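PDB 2NYK: M157 from Murid herpesvirus 1, which serves as a viral ligand for Ly49 natural killer cell receptors and has an MHC class I-like fold. Local coordinates for residues F25-R31 against T94-V99; M177-V182 against R263-N267. The protein carries 1 engineered substitution. One frame throughout, in Å; residues are numbered along the deposited sequence.

Contact 1: residues F25-R31 against T94-V99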
ATOM      1  N   PHE A  25       7.781   4.151   3.099  1.00 21.92           N
ATOM      2  CA  PHE A  25       8.001   5.408   2.401  1.00 22.04           C
ATOM      3  C   PHE A  25       8.880   5.092   1.219  1.00 23.32           C
ATOM      4  O   PHE A  25       9.946   4.469   1.388  1.00 24.10           O
ATOM      5  CB  PHE A  25       8.750   6.397   3.309  1.00 22.98           C
ATOM      6  CG  PHE A  25       8.071   6.684   4.605  1.00 23.15           C
ATOM      7  CD1 PHE A  25       7.136   7.717   4.699  1.00 24.30           C
ATOM      8  CD2 PHE A  25       8.376   5.931   5.747  1.00 23.86           C
ATOM      9  CE1 PHE A  25       6.507   7.996   5.905  1.00 24.32           C
ATOM     10  CE2 PHE A  25       7.771   6.186   6.946  1.00 23.50           C
ATOM     11  CZ  PHE A  25       6.846   7.242   7.046  1.00 26.07           C
ATOM     12  N   GLU A  26       8.461   5.485   0.016  1.00 22.20           N
ATOM     13  CA  GLU A  26       9.256   5.160  -1.152  1.00 23.19           C
ATOM     14  C   GLU A  26       9.416   6.360  -2.082  1.00 22.83           C
ATOM     15  O   GLU A  26       8.461   7.096  -2.326  1.00 22.01           O
ATOM     16  CB  GLU A  26       8.618   3.988  -1.900  1.00 23.55           C
ATOM     17  CG  GLU A  26       9.341   3.591  -3.184  1.00 29.13           C
ATOM     18  CD  GLU A  26       8.872   2.233  -3.692  1.00 33.00           C
ATOM     19  OE1 GLU A  26       9.156   1.893  -4.848  1.00 39.27           O
ATOM     20  OE2 GLU A  26       8.215   1.503  -2.939  1.00 38.57           O
ATOM     21  N   VAL A  27      10.616   6.549  -2.618  1.00 22.80           N
ATOM     22  CA  VAL A  27      10.847   7.620  -3.568  1.00 24.55           C
ATOM     23  C   VAL A  27      11.661   7.081  -4.728  1.00 26.48           C
ATOM     24  O   VAL A  27      12.653   6.378  -4.528  1.00 26.06           O
ATOM     25  CB  VAL A  27      11.605   8.835  -2.945  1.00 24.34           C
ATOM     26  CG1 VAL A  27      11.849   9.912  -3.999  1.00 26.04           C
ATOM     27  CG2 VAL A  27      10.815   9.420  -1.782  1.00 24.65           C
ATOM     28  N   THR A  28      11.215   7.415  -5.938  1.00 27.90           N
ATOM     29  CA  THR A  28      11.903   7.042  -7.157  1.00 30.63           C
ATOM     30  C   THR A  28      12.239   8.312  -7.930  1.00 32.10           C
ATOM     31  O   THR A  28      11.395   9.201  -8.080  1.00 31.78           O
ATOM     32  CB  THR A  28      11.039   6.106  -8.024  1.00 31.53           C
ATOM     33  OG1 THR A  28      10.744   4.915  -7.281  1.00 32.64           O
ATOM     34  CG2 THR A  28      11.770   5.737  -9.291  1.00 32.43           C
ATOM     35  N   VAL A  29      13.489   8.411  -8.365  1.00 33.99           N
ATOM     36  CA  VAL A  29      13.948   9.508  -9.208  1.00 36.49           C
ATOM     37  C   VAL A  29      14.562   8.911 -10.489  1.00 38.18           C
ATOM     38  O   VAL A  29      15.364   7.984 -10.423  1.00 37.34           O
ATOM     39  CB  VAL A  29      14.974  10.386  -8.451  1.00 36.36           C
ATOM     40  CG1 VAL A  29      15.710  11.299  -9.396  1.00 37.75           C
ATOM     41  CG2 VAL A  29      14.284  11.209  -7.363  1.00 36.12           C
ATOM     42  N   THR A  30      14.155   9.422 -11.648  1.00 40.55           N
ATOM     43  CA  THR A  30      14.680   8.931 -12.932  1.00 43.15           C
ATOM     44  C   THR A  30      15.320  10.078 -13.700  1.00 44.10           C
ATOM     45  O   THR A  30      14.870  11.217 -13.588  1.00 44.51           O
ATOM     46  CB  THR A  30      13.576   8.267 -13.815  1.00 43.36           C
ATOM     47  OG1 THR A  30      12.842   7.306 -13.052  1.00 44.28           O
ATOM     48  CG2 THR A  30      14.179   7.560 -15.037  1.00 44.47           C
ATOM     49  N   ARG A  31      16.383   9.776 -14.452  1.00 45.58           N
ATOM     50  CA  ARG A  31      16.958  10.724 -15.429  1.00 46.82           C
ATOM     51  C   ARG A  31      15.922  11.049 -16.501  1.00 47.22           C
ATOM     52  O   ARG A  31      15.427  10.142 -17.196  1.00 47.56           O
ATOM     53  CB  ARG A  31      18.214  10.139 -16.090  1.00 46.94           C
ATOM     54  CG  ARG A  31      19.404   9.993 -15.160  1.00 47.96           C
ATOM     55  CD  ARG A  31      20.405  11.155 -15.312  1.00 49.66           C
ATOM     56  NE  ARG A  31      21.517  11.020 -14.366  1.00 49.62           N
ATOM     57  CZ  ARG A  31      22.315   9.951 -14.283  1.00 49.56           C
ATOM     58  NH1 ARG A  31      22.123   8.904 -15.083  1.00 50.41           N
ATOM     59  NH2 ARG A  31      23.293   9.920 -13.390  1.00 48.47           N
ATOM     60  N   THR A  94      23.474   4.529 -14.040  1.00 51.50           N
ATOM     61  CA  THR A  94      22.063   4.278 -13.762  1.00 49.00           C
ATOM     62  C   THR A  94      21.175   5.404 -14.289  1.00 47.52           C
ATOM     63  O   THR A  94      21.527   6.576 -14.209  1.00 47.01           O
ATOM     64  CB  THR A  94      21.790   3.996 -12.240  1.00 48.96           C
ATOM     65  OG1 THR A  94      20.470   3.459 -12.080  1.00 48.03           O
ATOM     66  CG2 THR A  94      21.940   5.250 -11.379  1.00 48.58           C
ATOM     67  N   GLN A  95      20.026   5.025 -14.832  1.00 46.06           N
ATOM     68  CA  GLN A  95      19.041   5.975 -15.326  1.00 45.27           C
ATOM     69  C   GLN A  95      18.002   6.301 -14.263  1.00 44.33           C
ATOM     70  O   GLN A  95      17.215   7.236 -14.425  1.00 44.67           O
ATOM     71  CB  GLN A  95      18.354   5.427 -16.580  1.00 45.69           C
ATOM     72  CG  GLN A  95      19.245   5.427 -17.816  1.00 46.88           C
ATOM     73  CD  GLN A  95      19.774   6.817 -18.151  1.00 48.76           C
ATOM     74  OE1 GLN A  95      19.006   7.737 -18.457  1.00 49.35           O
ATOM     75  NE2 GLN A  95      21.092   6.975 -18.083  1.00 48.94           N
ATOM     76  N   ARG A  96      18.004   5.527 -13.177  1.00 42.40           N
ATOM     77  CA  ARG A  96      17.053   5.734 -12.096  1.00 40.71           C
ATOM     78  C   ARG A  96      17.556   5.245 -10.741  1.00 37.99           C
ATOM     79  O   ARG A  96      18.432   4.385 -10.648  1.00 36.68           O
ATOM     80  CB  ARG A  96      15.699   5.095 -12.431  1.00 41.53           C
ATOM     81  CG  ARG A  96      15.773   3.614 -12.743  1.00 45.01           C
ATOM     82  CD  ARG A  96      14.733   3.210 -13.812  1.00 50.90           C
ATOM     83  NE  ARG A  96      13.390   3.732 -13.531  1.00 55.06           N
ATOM     84  CZ  ARG A  96      12.645   3.387 -12.479  1.00 57.06           C
ATOM     85  NH1 ARG A  96      13.108   2.524 -11.579  1.00 57.95           N
ATOM     86  NH2 ARG A  96      11.436   3.915 -12.321  1.00 58.24           N
ATOM     87  N   ILE A  97      16.983   5.805  -9.685  1.00 35.42           N
ATOM     88  CA  ILE A  97      17.308   5.368  -8.329  1.00 33.69           C
ATOM     89  C   ILE A  97      16.040   5.389  -7.474  1.00 32.23           C
ATOM     90  O   ILE A  97      15.221   6.303  -7.572  1.00 30.84           O
ATOM     91  CB  ILE A  97      18.410   6.239  -7.685  1.00 34.03           C
ATOM     92  CG1 ILE A  97      18.797   5.701  -6.305  1.00 34.88           C
ATOM     93  CG2 ILE A  97      17.959   7.703  -7.594  1.00 34.96           C
ATOM     94  CD1 ILE A  97      20.039   6.328  -5.730  1.00 38.48           C
ATOM     95  N   CYS A  98      15.892   4.365  -6.653  1.00 30.08           N
ATOM     96  CA  CYS A  98      14.762   4.288  -5.759  1.00 29.67           C
ATOM     97  C   CYS A  98      15.241   4.000  -4.341  1.00 27.51           C
ATOM     98  O   CYS A  98      16.204   3.250  -4.138  1.00 25.06           O
ATOM     99  CB  CYS A  98      13.793   3.220  -6.256  1.00 29.64           C
ATOM    100  SG  CYS A  98      12.324   3.050  -5.242  1.00 38.13           S
ATOM    101  N   VAL A  99      14.573   4.618  -3.365  1.00 25.63           N
ATOM    102  CA  VAL A  99      14.818   4.323  -1.955  1.00 24.67           C
ATOM    103  C   VAL A  99      13.493   3.950  -1.296  1.00 23.38           C
ATOM    104  O   VAL A  99      12.467   4.559  -1.593  1.00 22.78           O
ATOM    105  CB  VAL A  99      15.530   5.489  -1.215  1.00 25.01           C
ATOM    106  CG1 VAL A  99      14.674   6.799  -1.238  1.00 26.55           C
ATOM    107  CG2 VAL A  99      15.879   5.104   0.218  1.00 26.55           C
TER

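Contact 2: residues M177-V182 against R263-N267. With NAG (2-acetamido-2-deoxy-beta-D-glucopyranose), chain B; FUC (alpha-L-fucopyranose), chain C.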
ATOM      1  N   MET A 177     -13.696  -9.804   4.838  1.00 28.68           N
ATOM      2  CA  MET A 177     -14.470 -10.475   3.805  1.00 29.44           C
ATOM      3  C   MET A 177     -15.826  -9.796   3.571  1.00 29.22           C
ATOM      4  O   MET A 177     -16.249  -9.599   2.434  1.00 29.02           O
ATOM      5  CB  MET A 177     -14.665 -11.949   4.185  1.00 30.31           C
ATOM      6  CG  MET A 177     -15.148 -12.844   3.064  1.00 31.74           C
ATOM      7  SD  MET A 177     -15.545 -14.503   3.651  1.00 36.47           S
ATOM      8  CE  MET A 177     -14.000 -15.028   4.399  1.00 34.42           C
ATOM      9  N   ASN A 178     -16.491  -9.430   4.656  1.00 30.13           N
ATOM     10  CA  ASN A 178     -17.827  -8.841   4.568  1.00 32.05           C
ATOM     11  C   ASN A 178     -17.852  -7.370   4.119  1.00 31.56           C
ATOM     12  O   ASN A 178     -18.913  -6.775   4.068  1.00 31.94           O
ATOM     13  CB  ASN A 178     -18.605  -9.026   5.885  1.00 32.77           C
ATOM     14  CG  ASN A 178     -17.882  -8.441   7.099  1.00 36.91           C
ATOM     15  OD1 ASN A 178     -16.878  -7.726   6.970  1.00 37.99           O
ATOM     16  ND2 ASN A 178     -18.413  -8.742   8.291  1.00 43.05           N
ATOM     17  N   ALA A 179     -16.686  -6.811   3.789  1.00 31.40           N
ATOM     18  CA  ALA A 179     -16.571  -5.440   3.247  1.00 31.19           C
ATOM     19  C   ALA A 179     -16.111  -5.513   1.794  1.00 31.02           C
ATOM     20  O   ALA A 179     -15.922  -4.494   1.116  1.00 30.54           O
ATOM     21  CB  ALA A 179     -15.610  -4.610   4.096  1.00 30.84           C
ATOM     22  N   THR A 180     -15.974  -6.743   1.312  1.00 30.10           N
ATOM     23  CA  THR A 180     -15.474  -7.021  -0.029  1.00 30.82           C
ATOM     24  C   THR A 180     -16.635  -7.287  -0.998  1.00 30.87           C
ATOM     25  O   THR A 180     -17.491  -8.134  -0.727  1.00 31.70           O
ATOM     26  CB  THR A 180     -14.506  -8.224   0.008  1.00 31.31           C
ATOM     27  OG1 THR A 180     -13.498  -7.981   1.005  1.00 29.44           O
ATOM     28  CG2 THR A 180     -13.851  -8.437  -1.354  1.00 30.70           C
ATOM     29  N   GLU A 181     -16.697  -6.549  -2.104  1.00 29.89           N
ATOM     30  CA  GLU A 181     -17.820  -6.703  -3.034  1.00 30.46           C
ATOM     31  C   GLU A 181     -17.371  -7.524  -4.226  1.00 31.24           C
ATOM     32  O   GLU A 181     -16.260  -7.347  -4.677  1.00 30.79           O
ATOM     33  CB  GLU A 181     -18.347  -5.343  -3.467  1.00 29.49           C
ATOM     34  CG  GLU A 181     -18.772  -4.472  -2.267  1.00 29.58           C
ATOM     35  CD  GLU A 181     -19.033  -3.023  -2.628  1.00 28.83           C
ATOM     36  OE1 GLU A 181     -18.486  -2.535  -3.647  1.00 28.74           O
ATOM     37  OE2 GLU A 181     -19.811  -2.377  -1.893  1.00 27.78           O
ATOM     38  N   VAL A 182     -18.240  -8.419  -4.715  1.00 32.87           N
ATOM     39  CA  VAL A 182     -17.915  -9.369  -5.794  1.00 33.93           C
ATOM     40  C   VAL A 182     -19.042  -9.499  -6.830  1.00 35.26           C
ATOM     41  O   VAL A 182     -20.172  -9.844  -6.496  1.00 35.24           O
ATOM     42  CB  VAL A 182     -17.522 -10.761  -5.225  1.00 34.01           C
ATOM     43  CG1 VAL A 182     -17.137 -11.731  -6.349  1.00 33.02           C
ATOM     44  CG2 VAL A 182     -16.373 -10.616  -4.240  1.00 33.76           C
ATOM     45  N   ARG A 263     -22.102  -9.128  -4.475  1.00 37.12           N
ATOM     46  CA  ARG A 263     -22.279 -10.060  -3.359  1.00 38.96           C
ATOM     47  C   ARG A 263     -21.001 -10.099  -2.500  1.00 39.51           C
ATOM     48  O   ARG A 263     -19.968  -9.627  -2.929  1.00 39.28           O
ATOM     49  CB  ARG A 263     -22.595 -11.457  -3.921  1.00 39.15           C
ATOM     50  CG  ARG A 263     -23.562 -11.396  -5.100  1.00 41.46           C
ATOM     51  CD  ARG A 263     -24.468 -12.601  -5.221  1.00 44.90           C
ATOM     52  NE  ARG A 263     -23.774 -13.880  -5.355  1.00 46.23           N
ATOM     53  CZ  ARG A 263     -23.392 -14.436  -6.509  1.00 48.92           C
ATOM     54  NH1 ARG A 263     -23.579 -13.812  -7.673  1.00 49.99           N
ATOM     55  NH2 ARG A 263     -22.805 -15.626  -6.497  1.00 46.16           N
ATOM     56  N   VAL A 264     -21.070 -10.655  -1.292  1.00 40.76           N
ATOM     57  CA  VAL A 264     -19.876 -10.787  -0.446  1.00 41.38           C
ATOM     58  C   VAL A 264     -19.354 -12.237  -0.464  1.00 42.16           C
ATOM     59  O   VAL A 264     -20.154 -13.181  -0.517  1.00 41.78           O
ATOM     60  CB  VAL A 264     -20.116 -10.319   1.027  1.00 41.50           C
ATOM     61  CG1 VAL A 264     -20.489  -8.816   1.091  1.00 41.75           C
ATOM     62  CG2 VAL A 264     -21.157 -11.162   1.712  1.00 42.08           C
ATOM     63  N   PRO A 265     -18.016 -12.427  -0.423  1.00 42.63           N
ATOM     64  CA  PRO A 265     -17.524 -13.815  -0.341  1.00 43.40           C
ATOM     65  C   PRO A 265     -17.996 -14.531   0.924  1.00 44.30           C
ATOM     66  O   PRO A 265     -18.191 -13.897   1.964  1.00 43.95           O
ATOM     67  CB  PRO A 265     -15.996 -13.662  -0.329  1.00 43.42           C
ATOM     68  CG  PRO A 265     -15.732 -12.280  -0.907  1.00 43.34           C
ATOM     69  CD  PRO A 265     -16.911 -11.448  -0.445  1.00 42.65           C
ATOM     70  N   VAL A 266     -18.201 -15.843   0.801  1.00 45.57           N
ATOM     71  CA  VAL A 266     -18.571 -16.721   1.912  1.00 46.63           C
ATOM     72  C   VAL A 266     -17.319 -17.488   2.333  1.00 47.47           C
ATOM     73  O   VAL A 266     -16.540 -17.918   1.479  1.00 47.19           O
ATOM     74  CB  VAL A 266     -19.682 -17.726   1.478  1.00 46.91           C
ATOM     75  CG1 VAL A 266     -20.013 -18.707   2.595  1.00 46.67           C
ATOM     76  CG2 VAL A 266     -20.939 -16.979   1.034  1.00 47.03           C
ATOM     77  N   ASN A 267     -17.123 -17.650   3.643  1.00 48.70           N
ATOM     78  CA  ASN A 267     -15.923 -18.297   4.152  1.00 50.16           C
ATOM     79  C   ASN A 267     -15.824 -19.735   3.651  1.00 50.76           C
ATOM     80  O   ASN A 267     -16.636 -20.584   4.020  1.00 50.64           O
ATOM     81  CB  ASN A 267     -15.888 -18.247   5.684  1.00 50.45           C
ATOM     82  CG  ASN A 267     -14.492 -18.514   6.257  1.00 51.93           C
ATOM     83  OD1 ASN A 267     -14.314 -18.517   7.477  1.00 53.72           O
ATOM     84  ND2 ASN A 267     -13.496 -18.731   5.384  1.00 52.17           N
TER
HETATM   85  C1  NAG B   1     -17.587  -8.444   9.456  1.00 50.40           C
HETATM   86  C2  NAG B   1     -18.614  -8.150  10.568  1.00 54.58           C
HETATM   87  C3  NAG B   1     -17.930  -8.028  11.939  1.00 55.95           C
HETATM   88  C4  NAG B   1     -17.050  -9.252  12.244  1.00 57.63           C
HETATM   89  C5  NAG B   1     -16.132  -9.535  11.042  1.00 56.21           C
HETATM   90  C6  NAG B   1     -15.360 -10.845  11.194  1.00 56.95           C
HETATM   91  C7  NAG B   1     -20.680  -7.036   9.925  1.00 56.62           C
HETATM   92  C8  NAG B   1     -21.253  -5.814   9.267  1.00 56.36           C
HETATM   93  N2  NAG B   1     -19.401  -6.950  10.303  1.00 55.32           N
HETATM   94  O3  NAG B   1     -18.897  -7.852  12.953  1.00 55.26           O
HETATM   95  O4  NAG B   1     -16.297  -8.980  13.413  1.00 61.12           O
HETATM   96  O5  NAG B   1     -16.879  -9.614   9.835  1.00 52.94           O
HETATM   97  O6  NAG B   1     -14.835 -11.172   9.927  1.00 58.55           O
HETATM   98  O7  NAG B   1     -21.382  -8.046  10.084  1.00 57.36           O
HETATM   99  C1  FUC C   3     -13.818 -12.201   9.990  1.00 60.22           C
HETATM  100  C2  FUC C   3     -13.394 -12.554   8.562  1.00 60.80           C
HETATM  101  C3  FUC C   3     -12.685 -11.345   7.950  1.00 60.47           C
HETATM  102  C4  FUC C   3     -11.442 -11.018   8.784  1.00 60.66           C
HETATM  103  C5  FUC C   3     -11.852 -10.787  10.251  1.00 60.67           C
HETATM  104  C6  FUC C   3     -10.649 -10.582  11.171  1.00 60.05           C
HETATM  105  O2  FUC C   3     -14.509 -12.915   7.775  1.00 62.13           O
HETATM  106  O3  FUC C   3     -12.386 -11.576   6.582  1.00 60.93           O
HETATM  107  O4  FUC C   3     -10.499 -12.064   8.689  1.00 61.13           O
HETATM  108  O5  FUC C   3     -12.664 -11.856  10.751  1.00 60.64           O

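Contact 1: residues F25-R31 against T94-V99
R31, Q95 and V99 give up the most surface where the strands 25-30 and 96-99 run antiparallel, their axes 4.7 Å apart at closest approach and 171° between their directions. R31 and Q95 close the end of the pairing beyond T30 and R96. The R31 N donates to Q95 O at 2.7 Å, the aliphatic start of the arginine packs on the glutamine (R31 CB to Q95 OE1 3.5 Å), and R31 NH1 comes within 2.6 Å of T94 O. The guanidinium also has partners leading up to T94, since R31 NH2 hydrogen-bonds the carbonyls of L87, in the last turn of helix 71-90, and of L91 just beyond it. T94 OG1 donates a hydrogen bond forward to R96 O at 2.7 Å, where the segment enters the strand.

At the other end V99 forms a hydrogen-bonded pair with V27: V27 N to V99 O and V99 N to V27 O are both 2.9 Å, and V27 CB lies 4.1 Å from V99 CG1. V29 and I97 repeat this with two bonds of 2.8 Å, V29 N to I97 O and I97 N to V29 O. These four aliphatic residues share one face of the sheet, where V27 and V29 meet helix 71-90. The other face carries the non-hydrogen-bonded pairs T28-C98, with T28 OG1 3.2 Å from C98 SG, and T30-R96; nearby, E26 salt-bridges R100. The chemistry is thus two-sided, an aliphatic surface beneath a helix backed by a polar one, as expected of an MHC-like platform.

Contact 2: residues M177-V182 against R263-N267
R263 makes the regular strand pairing of this contact, an antiparallel hydrogen-bonded pair with V182 in which R263 N donates to V182 O at 2.9 Å and V182 N to R263 O at 2.8 Å. The end of its side chain leads away from V182, and R263 NH2 bonds the carbonyl of P255. At V264 the two segments no longer pair in this way: a CA-H...O contact joins V264 CA to T180 O at 3.6 Å, and V264 CG1 lies at the same distance from that oxygen, beside the short 3-10 segment 177-179.

P265 points toward the other segment and fills the space between its two ends. Its CG meets V182 CG2 at 3.8 Å, its CD approaches T180 O at 3.4 Å, and its CB touches M177 CG at 3.6 Å. The M177 side chain, extended as far as its sulfur, continues past the proline, bringing M177 SD within 3.2 Å of P265 O. V266 turns its side chain away and contributes mainly backbone, with V266 C 3.7 Å from M177 SD. The thioether also meets N267: M177 SD is 3.5 Å from N267 N, and M177 CE 3.9 Å from N267 ND2.

The 3-10 segment also carries an N-linked glycan: N178 ND2 is bonded to NAG C1 (1.5 Å), and M177 N donates to FUC O3 at 2.8 Å, so the core fucose folds back onto the backbone. Within the sheet, strand 262-267 lies between 181-186 and 249-253; W249 packs on M177 and T180, while strand 192-198 borders 181-186 on its far side, with C194 and V196 against V182.

Overall arrangement
Contact 1 comes first along the chain and is complete before contact 2 opens. Their centres are 38 Å apart on opposite sides of the chain's centre, and their nearest atoms are about 24 Å apart. They share no sheet: contact 1 joins adjacent strands 21-30 and 96-106 of the N-terminal antiparallel sheet, beneath helix 71-90, whereas contact 2 joins strands 181-186 and 262-267 in the second antiparallel sheet, bringing the last strand back beside the first of that region. Helices 148-154 and 157-173 lie between them in sequence. This division fits an MHC class I-like build, a helix-covered platform followed by an all-beta, probably immunoglobulin-like, domain.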